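Long-range contact in putative angiotensinogen (Lampetra fluviatilis, PDB 5INW), which is a serpin that binds heparin, which promotes its inhibition of thrombin through a template mechanism: residues F205-N216 with V230-V241. The protein carries 1 engineered substitution. Numbering follows the deposited sequence.
Sequences FGDSKNAVELMN and VISDVDTDTSLV
From Gly206 opposite Thr236, their CA atoms 4.4 Å apart, through Ser208 opposite Val234 to Val212 opposite Ile231, helix 208-216 and the turn before it run antiparallel to residues 230-236, which pass through a type I turn at Asp235-Thr238 into strand 238-251. At the far end Asn216 reads the linker backbone like a peptide group. Its OD1 accepts Ile231 N at 2.8 Å and its ND2 donates to Ile231 O at 2.7 Å, both bonds nearly straight (171° and 176°) and lying on in-plane lone pairs. CG stands anti to its own carbonyl carbon (chi1 -74°), which swings the amide out to the linker. Replacing Asn216 with an alanine would remove the amide and would probably leave Ile231 N and O without these partners. Between the ends, small Ser208 and Ala211 admit CG1 of Val234. Branched Val212 sets CG1 against Ile231 O and CG2 against Ile231 CG2 and Val234 CG1. Flat Phe205 takes Thr238 CG2 over the centre of one face, 4.1 Å from the centroid, and meets Val234 CG2 obliquely through CD1 at 3.5 Å. Met215 SD lies at the ring's edge, in its plane, and the bend at chi3 carries CE to Val241 CB at 3.5 Å; Phe177 of strand 168-179 touches both Phe205 and Met215. In this serpin helix F, packed beside the inserted reactive loop (405-417), one directional amide pair fixes the linker's start while apolar side chains pack the rest.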
ATOM      1  N   PHE A 205     -13.002 -21.089 -14.239  1.00 58.82           N
ATOM      2  CA  PHE A 205     -13.481 -19.722 -14.442  1.00 58.72           C
ATOM      3  C   PHE A 205     -14.641 -19.691 -15.420  1.00 61.91           C
ATOM      4  O   PHE A 205     -15.277 -18.643 -15.544  1.00 71.50           O
ATOM      5  CB  PHE A 205     -12.369 -18.800 -14.981  1.00 57.26           C
ATOM      6  CG  PHE A 205     -11.160 -18.688 -14.084  1.00 54.65           C
ATOM      7  CD1 PHE A 205     -11.235 -18.041 -12.886  1.00 52.34           C
ATOM      8  CD2 PHE A 205      -9.919 -19.178 -14.495  1.00 55.88           C
ATOM      9  CE1 PHE A 205     -10.110 -17.888 -12.093  1.00 51.24           C
ATOM     10  CE2 PHE A 205      -8.790 -19.024 -13.703  1.00 53.06           C
ATOM     11  CZ  PHE A 205      -8.888 -18.372 -12.500  1.00 51.64           C
ATOM     12  N   GLY A 206     -14.838 -20.762 -16.200  1.00 61.93           N
ATOM     13  CA  GLY A 206     -15.987 -20.892 -17.100  1.00 64.16           C
ATOM     14  C   GLY A 206     -17.320 -20.788 -16.367  1.00 64.47           C
ATOM     15  O   GLY A 206     -18.184 -20.028 -16.766  1.00 66.30           O
ATOM     16  N   ASP A 207     -17.460 -21.540 -15.288  1.00 64.95           N
ATOM     17  CA  ASP A 207     -18.560 -21.393 -14.360  1.00 66.09           C
ATOM     18  C   ASP A 207     -18.241 -20.267 -13.409  1.00 68.49           C
ATOM     19  O   ASP A 207     -17.867 -20.499 -12.265  1.00 68.99           O
ATOM     20  CB  ASP A 207     -18.742 -22.693 -13.590  1.00 67.74           C
ATOM     21  CG  ASP A 207     -19.941 -22.668 -12.647  1.00 70.61           C
ATOM     22  OD1 ASP A 207     -20.696 -21.624 -12.582  1.00 70.13           O
ATOM     23  OD2 ASP A 207     -20.100 -23.720 -11.966  1.00 69.27           O
ATOM     24  N   SER A 208     -18.424 -19.033 -13.868  1.00 74.91           N
ATOM     25  CA  SER A 208     -17.877 -17.852 -13.164  1.00 79.04           C
ATOM     26  C   SER A 208     -18.590 -17.365 -11.877  1.00 78.64           C
ATOM     27  O   SER A 208     -17.945 -16.728 -11.027  1.00 76.66           O
ATOM     28  CB  SER A 208     -17.744 -16.681 -14.142  1.00 82.94           C
ATOM     29  OG  SER A 208     -19.026 -16.210 -14.532  1.00 91.05           O
ATOM     30  N   LYS A 209     -19.900 -17.601 -11.755  1.00 79.91           N
ATOM     31  CA  LYS A 209     -20.629 -17.221 -10.537  1.00 79.33           C
ATOM     32  C   LYS A 209     -19.980 -17.957  -9.400  1.00 73.23           C
ATOM     33  O   LYS A 209     -19.640 -17.354  -8.390  1.00 66.44           O
ATOM     34  CB  LYS A 209     -22.112 -17.604 -10.595  1.00 86.91           C
ATOM     35  CG  LYS A 209     -22.918 -16.842 -11.632  1.00 92.98           C
ATOM     36  CD  LYS A 209     -23.484 -15.537 -11.096  1.00 96.82           C
ATOM     37  CE  LYS A 209     -24.181 -14.756 -12.215  1.00 99.86           C
ATOM     38  NZ  LYS A 209     -25.074 -13.694 -11.677  1.00 99.38           N
ATOM     39  N   ASN A 210     -19.837 -19.271  -9.584  1.00 72.35           N
ATOM     40  CA  ASN A 210     -19.206 -20.124  -8.595  1.00 70.61           C
ATOM     41  C   ASN A 210     -17.744 -19.850  -8.444  1.00 65.44           C
ATOM     42  O   ASN A 210     -17.225 -19.892  -7.324  1.00 63.53           O
ATOM     43  CB  ASN A 210     -19.446 -21.598  -8.897  1.00 72.37           C
ATOM     44  CG  ASN A 210     -20.854 -22.010  -8.556  1.00 77.31           C
ATOM     45  OD1 ASN A 210     -21.440 -21.529  -7.577  1.00 79.45           O
ATOM     46  ND2 ASN A 210     -21.415 -22.910  -9.343  1.00 80.79           N
ATOM     47  N   ALA A 211     -17.083 -19.576  -9.558  1.00 62.67           N
ATOM     48  CA  ALA A 211     -15.658 -19.205  -9.518  1.00 61.15           C
ATOM     49  C   ALA A 211     -15.347 -18.008  -8.544  1.00 57.64           C
ATOM     50  O   ALA A 211     -14.417 -18.099  -7.762  1.00 57.48           O
ATOM     51  CB  ALA A 211     -15.144 -18.922 -10.927  1.00 59.41           C
ATOM     52  N   VAL A 212     -16.159 -16.946  -8.576  1.00 53.67           N
ATOM     53  CA  VAL A 212     -16.032 -15.838  -7.655  1.00 52.05           C
ATOM     54  C   VAL A 212     -16.274 -16.270  -6.206  1.00 50.50           C
ATOM     55  O   VAL A 212     -15.542 -15.881  -5.331  1.00 48.14           O
ATOM     56  CB  VAL A 212     -16.965 -14.647  -8.023  1.00 54.48           C
ATOM     57  CG1 VAL A 212     -16.967 -13.551  -6.953  1.00 55.19           C
ATOM     58  CG2 VAL A 212     -16.514 -14.019  -9.317  1.00 55.31           C
ATOM     59  N   GLU A 213     -17.290 -17.070  -5.953  1.00 53.32           N
ATOM     60  CA  GLU A 213     -17.575 -17.531  -4.592  1.00 54.17           C
ATOM     61  C   GLU A 213     -16.465 -18.404  -4.054  1.00 53.54           C
ATOM     62  O   GLU A 213     -16.158 -18.340  -2.855  1.00 51.63           O
ATOM     63  CB  GLU A 213     -18.847 -18.355  -4.554  1.00 56.93           C
ATOM     64  CG  GLU A 213     -20.107 -17.571  -4.872  1.00 58.64           C
ATOM     65  CD  GLU A 213     -21.308 -18.489  -4.942  1.00 61.05           C
ATOM     66  OE1 GLU A 213     -21.317 -19.473  -4.155  1.00 61.40           O
ATOM     67  OE2 GLU A 213     -22.202 -18.236  -5.796  1.00 62.19           O
ATOM     68  N   LEU A 214     -15.896 -19.233  -4.934  1.00 52.97           N
ATOM     69  CA  LEU A 214     -14.845 -20.168  -4.548  1.00 52.65           C
ATOM     70  C   LEU A 214     -13.582 -19.399  -4.259  1.00 50.83           C
ATOM     71  O   LEU A 214     -12.970 -19.588  -3.199  1.00 53.57           O
ATOM     72  CB  LEU A 214     -14.586 -21.226  -5.631  1.00 53.18           C
ATOM     73  CG  LEU A 214     -15.660 -22.327  -5.819  1.00 54.53           C
ATOM     74  CD1 LEU A 214     -15.565 -23.030  -7.154  1.00 53.92           C
ATOM     75  CD2 LEU A 214     -15.608 -23.359  -4.723  1.00 56.70           C
ATOM     76  N   MET A 215     -13.206 -18.505  -5.155  1.00 48.44           N
ATOM     77  CA  MET A 215     -12.002 -17.731  -4.935  1.00 47.84           C
ATOM     78  C   MET A 215     -12.080 -16.927  -3.625  1.00 49.55           C
ATOM     79  O   MET A 215     -11.168 -17.010  -2.786  1.00 51.93           O
ATOM     80  CB  MET A 215     -11.732 -16.843  -6.099  1.00 48.29           C
ATOM     81  CG  MET A 215     -11.307 -17.589  -7.363  1.00 50.72           C
ATOM     82  SD  MET A 215     -11.467 -16.537  -8.834  1.00 53.75           S
ATOM     83  CE  MET A 215      -9.862 -15.850  -8.929  1.00 50.69           C
ATOM     84  N   ASN A 216     -13.191 -16.212  -3.422  1.00 48.40           N
ATOM     85  CA  ASN A 216     -13.395 -15.412  -2.226  1.00 45.88           C
ATOM     86  C   ASN A 216     -13.420 -16.236  -0.989  1.00 47.46           C
ATOM     87  O   ASN A 216     -12.842 -15.840   0.006  1.00 49.05           O
ATOM     88  CB  ASN A 216     -14.649 -14.576  -2.301  1.00 44.39           C
ATOM     89  CG  ASN A 216     -14.494 -13.393  -3.221  1.00 44.95           C
ATOM     90  OD1 ASN A 216     -13.458 -12.724  -3.231  1.00 45.89           O
ATOM     91  ND2 ASN A 216     -15.515 -13.130  -4.025  1.00 46.36           N
ATOM     92  N   VAL A 230     -12.903 -10.013  -2.079  1.00 61.63           N
ATOM     93  CA  VAL A 230     -11.778  -9.421  -2.757  1.00 54.54           C
ATOM     94  C   VAL A 230     -12.011  -9.491  -4.270  1.00 55.38           C
ATOM     95  O   VAL A 230     -11.539  -8.636  -5.007  1.00 55.93           O
ATOM     96  CB  VAL A 230     -10.459 -10.155  -2.406  1.00 55.51           C
ATOM     97  CG1 VAL A 230      -9.263  -9.670  -3.244  1.00 54.81           C
ATOM     98  CG2 VAL A 230     -10.138  -9.978  -0.940  1.00 55.73           C
ATOM     99  N   ILE A 231     -12.683 -10.527  -4.751  1.00 56.67           N
ATOM    100  CA  ILE A 231     -12.992 -10.619  -6.177  1.00 59.83           C
ATOM    101  C   ILE A 231     -14.496 -10.404  -6.401  1.00 65.93           C
ATOM    102  O   ILE A 231     -15.330 -10.997  -5.698  1.00 63.85           O
ATOM    103  CB  ILE A 231     -12.517 -11.952  -6.762  1.00 55.73           C
ATOM    104  CG1 ILE A 231     -10.987 -11.964  -6.791  1.00 52.53           C
ATOM    105  CG2 ILE A 231     -13.066 -12.131  -8.156  1.00 55.41           C
ATOM    106  CD1 ILE A 231     -10.456 -13.250  -6.240  1.00 53.68           C
ATOM    107  N   SER A 232     -14.806  -9.553  -7.389  1.00 70.02           N
ATOM    108  CA  SER A 232     -16.190  -9.244  -7.789  1.00 74.68           C
ATOM    109  C   SER A 232     -16.640  -9.991  -9.043  1.00 78.12           C
ATOM    110  O   SER A 232     -17.787 -10.417  -9.115  1.00 87.51           O
ATOM    111  CB  SER A 232     -16.347  -7.742  -8.033  1.00 74.51           C
ATOM    112  OG  SER A 232     -15.318  -7.258  -8.885  1.00 70.24           O
ATOM    113  N   ASP A 233     -15.732 -10.169 -10.003  1.00 77.54           N
ATOM    114  CA  ASP A 233     -16.076 -10.626 -11.348  1.00 82.53           C
ATOM    115  C   ASP A 233     -14.871 -11.366 -11.907  1.00 79.72           C
ATOM    116  O   ASP A 233     -13.735 -11.076 -11.534  1.00 79.70           O
ATOM    117  CB  ASP A 233     -16.433  -9.377 -12.209  1.00 90.87           C
ATOM    118  CG  ASP A 233     -17.451  -9.635 -13.342  1.00102.77           C
ATOM    119  OD1 ASP A 233     -17.552 -10.760 -13.879  1.00116.57           O
ATOM    120  OD2 ASP A 233     -18.119  -8.653 -13.754  1.00109.31           O
ATOM    121  N   VAL A 234     -15.126 -12.305 -12.812  1.00 80.98           N
ATOM    122  CA  VAL A 234     -14.076 -13.032 -13.519  1.00 76.17           C
ATOM    123  C   VAL A 234     -14.573 -13.483 -14.881  1.00 79.46           C
ATOM    124  O   VAL A 234     -15.617 -14.124 -14.995  1.00 81.05           O
ATOM    125  CB  VAL A 234     -13.562 -14.226 -12.680  1.00 75.25           C
ATOM    126  CG1 VAL A 234     -14.592 -15.351 -12.591  1.00 79.65           C
ATOM    127  CG2 VAL A 234     -12.251 -14.752 -13.222  1.00 73.87           C
ATOM    128  N   ASP A 235     -13.813 -13.136 -15.913  1.00 85.10           N
ATOM    129  CA  ASP A 235     -14.064 -13.571 -17.300  1.00 88.34           C
ATOM    130  C   ASP A 235     -13.903 -15.101 -17.438  1.00 88.53           C
ATOM    131  O   ASP A 235     -13.128 -15.726 -16.699  1.00 85.90           O
ATOM    132  CB  ASP A 235     -13.072 -12.845 -18.238  1.00 92.87           C
ATOM    133  CG  ASP A 235     -13.609 -12.637 -19.630  1.00100.21           C
ATOM    134  OD1 ASP A 235     -14.587 -11.875 -19.786  1.00112.20           O
ATOM    135  OD2 ASP A 235     -13.025 -13.196 -20.584  1.00106.65           O
ATOM    136  N   THR A 236     -14.672 -15.702 -18.349  1.00 92.43           N
ATOM    137  CA  THR A 236     -14.491 -17.109 -18.785  1.00 92.69           C
ATOM    138  C   THR A 236     -13.082 -17.369 -19.334  1.00 88.46           C
ATOM    139  O   THR A 236     -12.411 -18.351 -18.946  1.00 87.59           O
ATOM    140  CB  THR A 236     -15.516 -17.424 -19.901  1.00 99.82           C
ATOM    141  OG1 THR A 236     -16.842 -17.272 -19.359  1.00102.66           O
ATOM    142  CG2 THR A 236     -15.320 -18.857 -20.545  1.00 99.43           C
ATOM    143  N   ASP A 237     -12.648 -16.456 -20.209  1.00 82.25           N
ATOM    144  CA  ASP A 237     -11.328 -16.514 -20.858  1.00 82.28           C
ATOM    145  C   ASP A 237     -10.189 -16.014 -19.967  1.00 73.01           C
ATOM    146  O   ASP A 237      -9.068 -15.806 -20.424  1.00 75.05           O
ATOM    147  CB  ASP A 237     -11.331 -15.708 -22.170  1.00 89.18           C
ATOM    148  CG  ASP A 237     -12.412 -16.181 -23.179  1.00 97.51           C
ATOM    149  OD1 ASP A 237     -13.280 -17.046 -22.837  1.00103.84           O
ATOM    150  OD2 ASP A 237     -12.380 -15.664 -24.327  1.00 97.00           O
ATOM    151  N   THR A 238     -10.492 -15.786 -18.700  1.00 64.83           N
ATOM    152  CA  THR A 238      -9.488 -15.625 -17.703  1.00 57.96           C
ATOM    153  C   THR A 238      -8.737 -16.904 -17.525  1.00 55.36           C
ATOM    154  O   THR A 238      -9.318 -18.014 -17.384  1.00 55.07           O
ATOM    155  CB  THR A 238     -10.086 -15.189 -16.368  1.00 56.19           C
ATOM    156  OG1 THR A 238     -10.688 -13.913 -16.575  1.00 58.74           O
ATOM    157  CG2 THR A 238      -8.996 -15.053 -15.283  1.00 54.73           C
ATOM    158  N   SER A 239      -7.436 -16.700 -17.474  1.00 52.77           N
ATOM    159  CA  SER A 239      -6.480 -17.757 -17.396  1.00 54.03           C
ATOM    160  C   SER A 239      -5.716 -17.790 -16.077  1.00 50.91           C
ATOM    161  O   SER A 239      -5.426 -18.888 -15.591  1.00 51.91           O
ATOM    162  CB  SER A 239      -5.546 -17.659 -18.592  1.00 56.00           C
ATOM    163  OG  SER A 239      -6.106 -18.422 -19.652  1.00 58.40           O
ATOM    164  N   LEU A 240      -5.420 -16.631 -15.484  1.00 46.38           N
ATOM    165  CA  LEU A 240      -4.990 -16.579 -14.076  1.00 46.14           C
ATOM    166  C   LEU A 240      -5.462 -15.318 -13.393  1.00 44.84           C
ATOM    167  O   LEU A 240      -5.738 -14.322 -14.060  1.00 46.06           O
ATOM    168  CB  LEU A 240      -3.480 -16.579 -13.933  1.00 46.59           C
ATOM    169  CG  LEU A 240      -2.726 -17.846 -14.261  1.00 47.95           C
ATOM    170  CD1 LEU A 240      -2.302 -17.795 -15.733  1.00 49.25           C
ATOM    171  CD2 LEU A 240      -1.532 -17.998 -13.307  1.00 47.37           C
ATOM    172  N   VAL A 241      -5.502 -15.380 -12.059  1.00 42.92           N
ATOM    173  CA  VAL A 241      -5.752 -14.232 -11.202  1.00 40.36           C
ATOM    174  C   VAL A 241      -4.753 -14.271 -10.066  1.00 40.27           C
ATOM    175  O   VAL A 241      -4.706 -15.259  -9.372  1.00 44.89           O
ATOM    176  CB  VAL A 241      -7.168 -14.281 -10.619  1.00 38.73           C
ATOM    177  CG1 VAL A 241      -7.418 -13.074  -9.724  1.00 39.01           C
ATOM    178  CG2 VAL A 241      -8.147 -14.268 -11.754  1.00 39.70           C
TER